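Local coordinates for protein enolase (alpha proteobacterium BAL199, PDB 3UGV) that probably catalyses a magnesium-dependent reaction on a carboxylate substrate, as a mandelate racemase-like member of the enolase superfamily, at residues L147-V158 and G333-E341. Numbering follows the deposited sequence.
Sequences LCTLLGGTPGSV and GAHVMRVTE
Arg338 threads its guanidinium group into the curve of residues 154-157 and binds the carbonyl oxygens of Thr154 and Ser157. Arg338 NE donates to Thr154 O at 2.7 Å, almost in line with the C=O bond, and NH2 adds a weak bond to the same oxygen. Arg338 NH1 reaches Ser157 O at 3.2 Å, and this acceptor lies in the guanidinium plane. Gly156 CA rests over one face, 3.5 Å from Arg338 NH1, where a side chain on Gly156 would collide with that nitrogen. Bends at chi2 and chi3 (-66° and -59°) fold the arginine so that its CD passes Val158 CG2 on the way to the loop. A leucine in its place would probably leave the carbonyls of Thr154 and Ser157 without these donors and the curve freer to shift.

One turn earlier, His335 ND1 accepts the backbone N-H of Cys148 at 3.0 Å, 18° out of the ring plane, while Tyr360 holds NE2, so both ring nitrogens are engaged. Cys148 SG lies obliquely to this ring. Val339 CG1 presses at 3.4 Å against Gly153 N, which itself bonds back to Cys148 O in the Schellman motif that closes helix 147-150 at Gly152. Toward strand 157-162, Val158 CG1 meets Met337 CB at 3.8 Å.

Farther out, Glu106 of the second subunit hydrogen-bonds Thr154 OG1, bringing the subunit interface up to the loop. The contact joins helix 147-150, and the chain leading from it into strand 157-162, to helix 330-337, a junction consistent with the capping-and-barrel fold of the enolase superfamily.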
loop_
_atom_site.group_PDB
_atom_site.type_symbol
_atom_site.label_atom_id
_atom_site.label_comp_id
_atom_site.label_asym_id
_atom_site.label_seq_id
_atom_site.Cartn_x
_atom_site.Cartn_y
_atom_site.Cartn_z
ATOM N N LEU F 147 -33.957 -10.852 -26.349
ATOM C CA LEU F 147 -32.910 -9.928 -25.898
ATOM C C LEU F 147 -31.544 -10.613 -25.748
ATOM O O LEU F 147 -30.529 -10.099 -26.229
ATOM C CB LEU F 147 -33.297 -9.227 -24.595
ATOM C CG LEU F 147 -32.280 -8.181 -24.114
ATOM C CD1 LEU F 147 -32.169 -7.018 -25.090
ATOM C CD2 LEU F 147 -32.623 -7.670 -22.706
ATOM N N CYS F 148 -31.513 -11.770 -25.085
ATOM C CA CYS F 148 -30.250 -12.475 -24.897
ATOM C C CYS F 148 -29.584 -12.764 -26.241
ATOM O O CYS F 148 -28.359 -12.800 -26.339
ATOM C CB CYS F 148 -30.459 -13.773 -24.126
ATOM S SG CYS F 148 -31.649 -14.894 -24.872
ATOM N N THR F 149 -30.398 -12.964 -27.274
ATOM C CA THR F 149 -29.879 -13.213 -28.614
ATOM C C THR F 149 -29.277 -11.941 -29.213
ATOM O O THR F 149 -28.162 -11.951 -29.726
ATOM C CB THR F 149 -30.967 -13.793 -29.549
ATOM O OG1 THR F 149 -31.464 -15.017 -28.994
ATOM C CG2 THR F 149 -30.386 -14.084 -30.926
ATOM N N LEU F 150 -30.003 -10.837 -29.128
ATOM C CA LEU F 150 -29.450 -9.561 -29.565
ATOM C C LEU F 150 -28.107 -9.272 -28.886
ATOM O O LEU F 150 -27.223 -8.665 -29.481
ATOM C CB LEU F 150 -30.431 -8.427 -29.277
ATOM C CG LEU F 150 -29.923 -7.035 -29.662
ATOM C CD1 LEU F 150 -30.100 -6.846 -31.146
ATOM C CD2 LEU F 150 -30.659 -5.942 -28.899
ATOM N N LEU F 151 -27.964 -9.718 -27.641
ATOM C CA LEU F 151 -26.757 -9.462 -26.862
ATOM C C LEU F 151 -25.649 -10.479 -27.110
ATOM O O LEU F 151 -24.578 -10.402 -26.497
ATOM C CB LEU F 151 -27.084 -9.408 -25.370
ATOM C CG LEU F 151 -27.927 -8.212 -24.943
ATOM C CD1 LEU F 151 -28.237 -8.287 -23.458
ATOM C CD2 LEU F 151 -27.224 -6.901 -25.324
ATOM N N GLY F 152 -25.897 -11.441 -27.994
ATOM C CA GLY F 152 -24.835 -12.345 -28.398
ATOM C C GLY F 152 -24.936 -13.743 -27.817
ATOM O O GLY F 152 -24.015 -14.551 -27.968
ATOM N N GLY F 153 -26.050 -14.037 -27.154
ATOM C CA GLY F 153 -26.231 -15.347 -26.567
ATOM C C GLY F 153 -27.422 -16.017 -27.185
ATOM O O GLY F 153 -27.799 -15.668 -28.305
ATOM N N THR F 154 -28.009 -16.969 -26.453
ATOM C CA THR F 154 -29.247 -17.648 -26.857
ATOM C C THR F 154 -30.113 -17.993 -25.645
ATOM O O THR F 154 -29.601 -18.153 -24.528
ATOM C CB THR F 154 -28.976 -18.978 -27.579
ATOM O OG1 THR F 154 -28.458 -19.926 -26.635
ATOM C CG2 THR F 154 -27.998 -18.796 -28.724
ATOM N N PRO F 155 -31.433 -18.126 -25.868
ATOM C CA PRO F 155 -32.384 -18.554 -24.835
ATOM C C PRO F 155 -31.995 -19.900 -24.221
ATOM O O PRO F 155 -31.483 -20.779 -24.913
ATOM C CB PRO F 155 -33.698 -18.696 -25.613
ATOM C CG PRO F 155 -33.540 -17.781 -26.778
ATOM C CD PRO F 155 -32.098 -17.855 -27.153
ATOM N N GLY F 156 -32.240 -20.059 -22.927
ATOM C CA GLY F 156 -31.903 -21.293 -22.248
ATOM C C GLY F 156 -32.157 -21.204 -20.758
ATOM O O GLY F 156 -32.874 -20.319 -20.292
ATOM N N SER F 157 -31.546 -22.119 -20.017
ATOM C CA SER F 157 -31.759 -22.248 -18.581
ATOM C C SER F 157 -30.788 -21.387 -17.773
ATOM O O SER F 157 -29.625 -21.234 -18.142
ATOM C CB SER F 157 -31.614 -23.717 -18.157
ATOM O OG SER F 157 -32.838 -24.406 -18.316
ATOM N N VAL F 158 -31.282 -20.830 -16.671
ATOM C CA VAL F 158 -30.451 -20.073 -15.741
ATOM C C VAL F 158 -30.787 -20.523 -14.327
ATOM O O VAL F 158 -31.943 -20.423 -13.905
ATOM C CB VAL F 158 -30.706 -18.568 -15.831
ATOM C CG1 VAL F 158 -29.636 -17.806 -15.027
ATOM C CG2 VAL F 158 -30.724 -18.111 -17.276
ATOM N N GLY F 333 -33.222 -10.138 -15.992
ATOM C CA GLY F 333 -32.196 -10.918 -15.325
ATOM C C GLY F 333 -31.784 -12.171 -16.084
ATOM O O GLY F 333 -30.601 -12.372 -16.394
ATOM N N ALA F 334 -32.750 -13.030 -16.389
ATOM C CA ALA F 334 -32.421 -14.268 -17.089
ATOM C C ALA F 334 -31.777 -13.998 -18.459
ATOM O O ALA F 334 -30.841 -14.704 -18.868
ATOM C CB ALA F 334 -33.650 -15.173 -17.207
ATOM N N HIS F 335 -32.254 -12.965 -19.154
ATOM C CA HIS F 335 -31.679 -12.621 -20.457
ATOM C C HIS F 335 -30.196 -12.265 -20.372
ATOM O O HIS F 335 -29.389 -12.875 -21.068
ATOM C CB HIS F 335 -32.471 -11.509 -21.157
ATOM C CG HIS F 335 -33.690 -12.002 -21.874
ATOM N ND1 HIS F 335 -33.656 -12.467 -23.173
ATOM C CD2 HIS F 335 -34.979 -12.110 -21.469
ATOM C CE1 HIS F 335 -34.870 -12.837 -23.538
ATOM N NE2 HIS F 335 -35.690 -12.632 -22.522
ATOM N N VAL F 336 -29.836 -11.304 -19.514
ATOM C CA VAL F 336 -28.437 -10.862 -19.439
ATOM C C VAL F 336 -27.537 -11.905 -18.794
ATOM O O VAL F 336 -26.346 -11.956 -19.093
ATOM C CB VAL F 336 -28.239 -9.501 -18.697
ATOM C CG1 VAL F 336 -28.954 -8.389 -19.420
ATOM C CG2 VAL F 336 -28.714 -9.596 -17.253
ATOM N N MET F 337 -28.096 -12.734 -17.912
ATOM C CA MET F 337 -27.300 -13.807 -17.291
ATOM C C MET F 337 -26.830 -14.816 -18.324
ATOM O O MET F 337 -25.803 -15.475 -18.134
ATOM C CB MET F 337 -28.058 -14.516 -16.159
ATOM C CG MET F 337 -28.226 -13.672 -14.913
ATOM S SD MET F 337 -26.695 -13.557 -13.979
ATOM C CE MET F 337 -26.767 -15.099 -13.058
ATOM N N ARG F 338 -27.580 -14.924 -19.421
ATOM C CA ARG F 338 -27.217 -15.810 -20.528
ATOM C C ARG F 338 -25.945 -15.348 -21.234
ATOM O O ARG F 338 -25.281 -16.144 -21.880
ATOM C CB ARG F 338 -28.364 -15.934 -21.542
ATOM C CG ARG F 338 -29.568 -16.741 -21.049
ATOM C CD ARG F 338 -29.228 -18.211 -20.840
ATOM N NE ARG F 338 -28.755 -18.843 -22.070
ATOM C CZ ARG F 338 -28.444 -20.137 -22.183
ATOM N NH1 ARG F 338 -28.558 -20.954 -21.143
ATOM N NH2 ARG F 338 -28.022 -20.624 -23.344
ATOM N N VAL F 339 -25.606 -14.069 -21.118
ATOM C CA VAL F 339 -24.373 -13.575 -21.729
ATOM C C VAL F 339 -23.430 -12.963 -20.707
ATOM O O VAL F 339 -22.510 -12.239 -21.072
ATOM C CB VAL F 339 -24.647 -12.530 -22.808
ATOM C CG1 VAL F 339 -25.478 -13.143 -23.914
ATOM C CG2 VAL F 339 -25.362 -11.323 -22.203
ATOM N N THR F 340 -23.656 -13.251 -19.431
ATOM C CA THR F 340 -22.791 -12.714 -18.380
ATOM C C THR F 340 -21.680 -13.703 -18.026
ATOM O O THR F 340 -21.924 -14.829 -17.567
ATOM C CB THR F 340 -23.595 -12.330 -17.139
ATOM O OG1 THR F 340 -24.496 -11.268 -17.475
ATOM C CG2 THR F 340 -22.665 -11.889 -16.016
ATOM N N GLU F 341 -20.453 -13.269 -18.254
ATOM C CA GLU F 341 -19.283 -14.141 -18.186
ATOM C C GLU F 341 -19.116 -14.819 -16.821
ATOM O O GLU F 341 -18.801 -15.997 -16.757
ATOM C CB GLU F 341 -18.057 -13.302 -18.536
ATOM C CG GLU F 341 -16.741 -14.024 -18.595
ATOM C CD GLU F 341 -15.585 -13.043 -18.750
ATOM O OE1 GLU F 341 -15.827 -11.909 -19.243
ATOM O OE2 GLU F 341 -14.448 -13.398 -18.359
#